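Local coordinates for glutathione transferase o1 (Bombyx mori, PDB 3RBT) that belongs to the Omega class of glutathione transferases, enzymes that use glutathione, although its own native activity appears to be weak or lost, at the interface of chains A and B. Sequence-based numbering; all coordinates share one arbitrary frame. Chains: chain A/B, Glutathione transferase o1.

Contacts 1 and 2 lie side by side in the two-fold interface of the A/B pair, the centres of their C-alpha atoms about 11 Å apart. Both pair helix 92-102 of one chain with helix 113-138 of the other: contact 1 straddles the two-fold axis and holds both copies of its residues, whereas contact 2 takes the start of helix 113-138 in chain A against the end of helix 92-102 in chain B and has a twin with the chains exchanged. Acidic side chains of helix 92-102 thus meet basic ones of helix 113-138 in both, a charge pattern likely to fix the register of the dimer.

Contact 1: the interface of chains A and B. Residues chain A 93-94, 97, 120; chain B 93-94, 97, 120.
A:Asp97 and B:Arg120 meet end to edge across the subunit interface, beside the two-fold axis of a pair typical of the glutathione transferase family, in which helix 92-102 of one subunit faces helix 113-138 of the other; A:Arg120 and B:Asp97 repeat the contact.

The charged interaction is a salt bridge carried by a hydrogen bond from B:Arg120 NH1, a terminal guanidinium nitrogen, to the carboxylate oxygen A:Asp97 OD2 at 2.6 Å. It is nearly straight, 172° at the hydrogen, and the acceptor lies close to the guanidinium plane. OD2 offers its anti lone pair, the one turned away from OD1. The two flat groups are nearly coplanar, 24° apart, but engage end-on through NH1: B:Arg120 NH2 stays 3.5 Å from A:Asp97 OD2. A bend at chi3 (65°), in a chain otherwise extended beyond CG, turns the guanidinium towards the aspartate.

Between the bridges the two arginines come tip to tip, A:Arg120 NH2 lying 3.2 Å from B:Arg120 NH2, with the guanidinium planes markedly turned against each other. Both nitrogens are donors and their N-H groups point elsewhere, so this is a close approach without a hydrogen bond. The like charges are probably offset by the aspartate at each side.

Valine methyls pack against the arginine. A:Val94 CG2 sits over one guanidinium face of B:Arg120, towards its rim and 4.2 Å above the plane, and the same methyl loosely approaches the CB end of the arginine chain. A:Val93 crosses the arginine at about a right angle, CG1 reaching 3.6 Å from B:Arg120 NH2; with CG1 anti to the backbone N, this branch is the one directed at the guanidinium tip.

Contact 2: the interface of chains A and B. Residues chain A 113-114, 116-117; chain B 98, 101-102.
Contact 2 is a mixed polar and apolar helix-helix patch of the subunit interface, where the first turn of helix 113-138 in chain A packs against the last turns of helix 92-102 in chain B; it appears to pin the outer part of the two-fold dimer, an association common in glutathione transferases.

A:Lys116 and B:Glu101 form a salt bridge, the ammonium nitrogen A:Lys116 NZ donating a hydrogen bond to the carboxylate oxygen B:Glu101 OE1 at 2.8 Å. The side chains cross at about a right angle, and NZ approaches from above the carboxylate plane, 37° out of it. The lysine is stretched to full length, with CG anti to the backbone N (chi1 171°) and the later torsions extended, which carries NZ to OE1 while the chain crosses the carboxylate, A:Lys116 CD coming 3.5 Å from B:Glu101 OE2. An alanine in place of A:Lys116 would probably leave the B:Glu101 carboxylate without its charged mate and set it freer to turn.

Apolar packing centres on A:Pro113. Its CB lies beyond the CD1–CE1 rim of the B:Tyr98 phenol ring and raised out of the ring plane, 3.7 Å from B:Tyr98 CD1, while its CG lies 3.7 Å from B:Lys102 CD, part of the lysine's aliphatic stem. B:Lys102 CB covers the rim of the ring face on the same side as A:Pro113 CB, an intrachain contact that would help to hold the ring's rotation. The ring presents its edge to chain A: the carbonyl carbon of A:Pro113 and the backbone nitrogen of A:Tyr114 lie in its plane, the latter 3.7 Å from B:Tyr98 CE1.

Water 1 links the helix start of chain A to the glutamate of chain B, 2.9 Å from the backbone oxygen A:Pro113 O and 2.7 Å from B:Glu101 OE2, the carboxylate oxygen not bonded to the lysine.

Contact 1: the interface of chains A and B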
ATOM      1  N   VAL A  93       5.240  -5.414  -2.465  1.00 15.44           N
ATOM      2  CA  VAL A  93       5.619  -4.007  -2.326  1.00 16.04           C
ATOM      3  C   VAL A  93       6.489  -3.772  -1.090  1.00 15.79           C
ATOM      4  O   VAL A  93       7.540  -3.145  -1.178  1.00 16.01           O
ATOM      5  CB  VAL A  93       4.382  -3.078  -2.264  1.00 16.35           C
ATOM      6  CG1 VAL A  93       4.825  -1.618  -2.106  1.00 17.96           C
ATOM      7  CG2 VAL A  93       3.531  -3.241  -3.522  1.00 16.87           C
ATOM      8  N   VAL A  94       6.047  -4.278   0.057  1.00 15.73           N
ATOM      9  CA  VAL A  94       6.803  -4.126   1.304  1.00 15.98           C
ATOM     10  C   VAL A  94       8.175  -4.812   1.192  1.00 15.77           C
ATOM     11  O   VAL A  94       9.206  -4.259   1.625  1.00 16.05           O
ATOM     12  CB  VAL A  94       6.002  -4.670   2.503  1.00 16.41           C
ATOM     13  CG1 VAL A  94       6.818  -4.611   3.779  1.00 17.60           C
ATOM     14  CG2 VAL A  94       4.711  -3.878   2.666  1.00 16.46           C
ATOM     15  N   ASP A  97      10.493  -2.819  -1.217  1.00 13.24           N
ATOM     16  CA  ASP A  97      10.892  -1.575  -0.554  1.00 14.24           C
ATOM     17  C   ASP A  97      11.887  -1.837   0.578  1.00 14.66           C
ATOM     18  O   ASP A  97      12.855  -1.083   0.744  1.00 14.89           O
ATOM     19  CB  ASP A  97       9.674  -0.778  -0.048  1.00 13.71           C
ATOM     20  CG  ASP A  97       8.862  -0.150  -1.196  1.00 14.24           C
ATOM     21  OD1 ASP A  97       9.338  -0.139  -2.351  1.00 12.85           O
ATOM     22  OD2 ASP A  97       7.752   0.354  -0.937  1.00 13.95           O
ATOM     23  N   ARG A 120       4.770   5.399  -6.260  1.00 15.74           N
ATOM     24  CA  ARG A 120       3.920   4.591  -5.377  1.00 15.84           C
ATOM     25  C   ARG A 120       2.453   4.656  -5.776  1.00 15.95           C
ATOM     26  O   ARG A 120       1.754   3.647  -5.713  1.00 16.06           O
ATOM     27  CB  ARG A 120       4.096   4.980  -3.898  1.00 15.87           C
ATOM     28  CG  ARG A 120       5.468   4.611  -3.322  1.00 15.30           C
ATOM     29  CD  ARG A 120       5.543   4.873  -1.826  1.00 15.24           C
ATOM     30  NE  ARG A 120       4.630   4.018  -1.065  1.00 15.27           N
ATOM     31  CZ  ARG A 120       4.415   4.121   0.245  1.00 16.69           C
ATOM     32  NH1 ARG A 120       5.029   5.052   0.957  1.00 16.19           N
ATOM     33  NH2 ARG A 120       3.578   3.289   0.845  1.00 17.79           N
TER
ATOM     34  N   VAL B  93      -1.404   7.083   3.270  1.00 15.44           N
ATOM     35  CA  VAL B  93      -0.128   6.397   3.479  1.00 16.04           C
ATOM     36  C   VAL B  93       0.999   7.031   2.662  1.00 15.79           C
ATOM     37  O   VAL B  93       2.064   7.325   3.194  1.00 16.01           O
ATOM     38  CB  VAL B  93      -0.220   4.889   3.138  1.00 16.35           C
ATOM     39  CG1 VAL B  93       1.139   4.214   3.359  1.00 17.96           C
ATOM     40  CG2 VAL B  93      -1.292   4.216   3.992  1.00 16.87           C
ATOM     41  N   VAL B  94       0.758   7.240   1.372  1.00 15.73           N
ATOM     42  CA  VAL B  94       1.760   7.853   0.494  1.00 15.98           C
ATOM     43  C   VAL B  94       2.090   9.279   0.963  1.00 15.77           C
ATOM     44  O   VAL B  94       3.268   9.689   0.995  1.00 16.05           O
ATOM     45  CB  VAL B  94       1.286   7.842  -0.973  1.00 16.41           C
ATOM     46  CG1 VAL B  94       2.269   8.566  -1.871  1.00 17.60           C
ATOM     47  CG2 VAL B  94       1.098   6.406  -1.446  1.00 16.46           C
ATOM     48  N   ASP B  97       4.116   9.178   4.285  1.00 13.24           N
ATOM     49  CA  ASP B  97       5.468   8.696   3.989  1.00 14.24           C
ATOM     50  C   ASP B  97       6.286   9.747   3.238  1.00 14.66           C
ATOM     51  O   ASP B  97       7.476   9.932   3.525  1.00 14.89           O
ATOM     52  CB  ASP B  97       5.446   7.359   3.223  1.00 13.71           C
ATOM     53  CG  ASP B  97       4.994   6.180   4.105  1.00 14.24           C
ATOM     54  OD1 ASP B  97       4.904   6.338   5.341  1.00 12.85           O
ATOM     55  OD2 ASP B  97       4.747   5.086   3.562  1.00 13.95           O
ATOM     56  N   ARG B 120       4.643  -1.302   8.236  1.00 15.74           N
ATOM     57  CA  ARG B 120       3.845  -1.211   7.007  1.00 15.84           C
ATOM     58  C   ARG B 120       2.843  -2.350   6.888  1.00 15.95           C
ATOM     59  O   ARG B 120       1.718  -2.135   6.443  1.00 16.06           O
ATOM     60  CB  ARG B 120       4.732  -1.137   5.751  1.00 15.87           C
ATOM     61  CG  ARG B 120       5.521   0.171   5.629  1.00 15.30           C
ATOM     62  CD  ARG B 120       6.262   0.265   4.304  1.00 15.24           C
ATOM     63  NE  ARG B 120       5.350   0.326   3.160  1.00 15.27           N
ATOM     64  CZ  ARG B 120       5.735   0.297   1.886  1.00 16.69           C
ATOM     65  NH1 ARG B 120       7.016   0.191   1.572  1.00 16.19           N
ATOM     66  NH2 ARG B 120       4.832   0.371   0.921  1.00 17.79           N
TER

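Contact 2: the interface of chains A and B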
ATOM      1  N   PRO A 113      11.551  12.519  -3.138  1.00 21.93           N
ATOM      2  CA  PRO A 113      10.358  12.030  -2.436  1.00 21.15           C
ATOM      3  C   PRO A 113       9.057  12.289  -3.206  1.00 21.20           C
ATOM      4  O   PRO A 113       8.146  11.453  -3.149  1.00 19.92           O
ATOM      5  CB  PRO A 113      10.379  12.788  -1.097  1.00 22.31           C
ATOM      6  CG  PRO A 113      11.296  13.941  -1.302  1.00 24.52           C
ATOM      7  CD  PRO A 113      12.285  13.532  -2.357  1.00 23.71           C
ATOM      8  N   TYR A 114       8.968  13.411  -3.929  1.00 22.19           N
ATOM      9  CA  TYR A 114       7.785  13.655  -4.762  1.00 22.72           C
ATOM     10  C   TYR A 114       7.656  12.619  -5.884  1.00 21.30           C
ATOM     11  O   TYR A 114       6.584  12.018  -6.063  1.00 20.56           O
ATOM     12  CB  TYR A 114       7.736  15.085  -5.323  1.00 24.89           C
ATOM     13  CG  TYR A 114       6.587  15.295  -6.298  1.00 26.66           C
ATOM     14  CD1 TYR A 114       5.262  15.115  -5.892  1.00 27.52           C
ATOM     15  CD2 TYR A 114       6.823  15.650  -7.626  1.00 29.35           C
ATOM     16  CE1 TYR A 114       4.205  15.297  -6.773  1.00 27.97           C
ATOM     17  CE2 TYR A 114       5.766  15.827  -8.523  1.00 30.12           C
ATOM     18  CZ  TYR A 114       4.461  15.642  -8.083  1.00 29.38           C
ATOM     19  OH  TYR A 114       3.409  15.811  -8.947  1.00 30.37           O
ATOM     20  N   LYS A 116       9.051   9.682  -6.011  1.00 17.47           N
ATOM     21  CA  LYS A 116       8.813   8.375  -5.406  1.00 15.96           C
ATOM     22  C   LYS A 116       7.333   8.225  -5.011  1.00 15.43           C
ATOM     23  O   LYS A 116       6.732   7.187  -5.257  1.00 14.21           O
ATOM     24  CB  LYS A 116       9.737   8.166  -4.203  1.00 16.00           C
ATOM     25  CG  LYS A 116       9.419   6.914  -3.374  1.00 16.29           C
ATOM     26  CD  LYS A 116      10.400   6.764  -2.228  1.00 17.58           C
ATOM     27  CE  LYS A 116      10.098   5.508  -1.417  1.00 16.82           C
ATOM     28  NZ  LYS A 116      11.119   5.413  -0.350  1.00 19.04           N
ATOM     29  N   ALA A 117       6.756   9.265  -4.410  1.00 16.17           N
ATOM     30  CA  ALA A 117       5.331   9.269  -4.081  1.00 16.41           C
ATOM     31  C   ALA A 117       4.466   9.020  -5.324  1.00 16.76           C
ATOM     32  O   ALA A 117       3.513   8.238  -5.271  1.00 16.32           O
ATOM     33  CB  ALA A 117       4.941  10.571  -3.393  1.00 17.86           C
TER
ATOM     34  N   TYR B  98       5.632  10.448   2.310  1.00 14.76           N
ATOM     35  CA  TYR B  98       6.250  11.591   1.635  1.00 15.32           C
ATOM     36  C   TYR B  98       6.762  12.591   2.676  1.00 15.43           C
ATOM     37  O   TYR B  98       7.911  12.999   2.631  1.00 16.35           O
ATOM     38  CB  TYR B  98       5.271  12.287   0.671  1.00 15.18           C
ATOM     39  CG  TYR B  98       5.785  13.641   0.259  1.00 16.77           C
ATOM     40  CD1 TYR B  98       6.781  13.756  -0.709  1.00 17.44           C
ATOM     41  CD2 TYR B  98       5.329  14.803   0.882  1.00 16.94           C
ATOM     42  CE1 TYR B  98       7.284  14.997  -1.071  1.00 20.62           C
ATOM     43  CE2 TYR B  98       5.834  16.049   0.524  1.00 18.34           C
ATOM     44  CZ  TYR B  98       6.810  16.139  -0.445  1.00 19.92           C
ATOM     45  OH  TYR B  98       7.322  17.372  -0.807  1.00 22.70           O
ATOM     46  N   GLU B 101       9.832  11.406   4.700  1.00 17.80           N
ATOM     47  CA  GLU B 101      11.043  11.431   3.860  1.00 19.23           C
ATOM     48  C   GLU B 101      11.506  12.849   3.511  1.00 19.86           C
ATOM     49  O   GLU B 101      12.694  13.158   3.564  1.00 21.07           O
ATOM     50  CB  GLU B 101      10.775  10.690   2.544  1.00 19.56           C
ATOM     51  CG  GLU B 101      10.667   9.197   2.658  1.00 20.79           C
ATOM     52  CD  GLU B 101      10.294   8.507   1.355  1.00 23.79           C
ATOM     53  OE1 GLU B 101      10.086   7.284   1.392  1.00 27.26           O
ATOM     54  OE2 GLU B 101      10.191   9.158   0.294  1.00 24.92           O
ATOM     55  N   LYS B 102      10.568  13.702   3.118  1.00 20.01           N
ATOM     56  CA  LYS B 102      10.889  15.069   2.684  1.00 21.06           C
ATOM     57  C   LYS B 102      11.495  15.898   3.823  1.00 21.98           C
ATOM     58  O   LYS B 102      12.478  16.625   3.633  1.00 22.89           O
ATOM     59  CB  LYS B 102       9.635  15.759   2.137  1.00 20.52           C
ATOM     60  CG  LYS B 102       9.851  17.182   1.583  1.00 21.88           C
ATOM     61  CD  LYS B 102      10.774  17.209   0.368  1.00 22.65           C
ATOM     62  CE  LYS B 102      10.868  18.622  -0.199  1.00 25.67           C
ATOM     63  NZ  LYS B 102      11.745  18.692  -1.396  1.00 27.37           N
TER
HETATM   64  O   HOH W   1       7.828   9.895  -0.778  1.00  6.23           O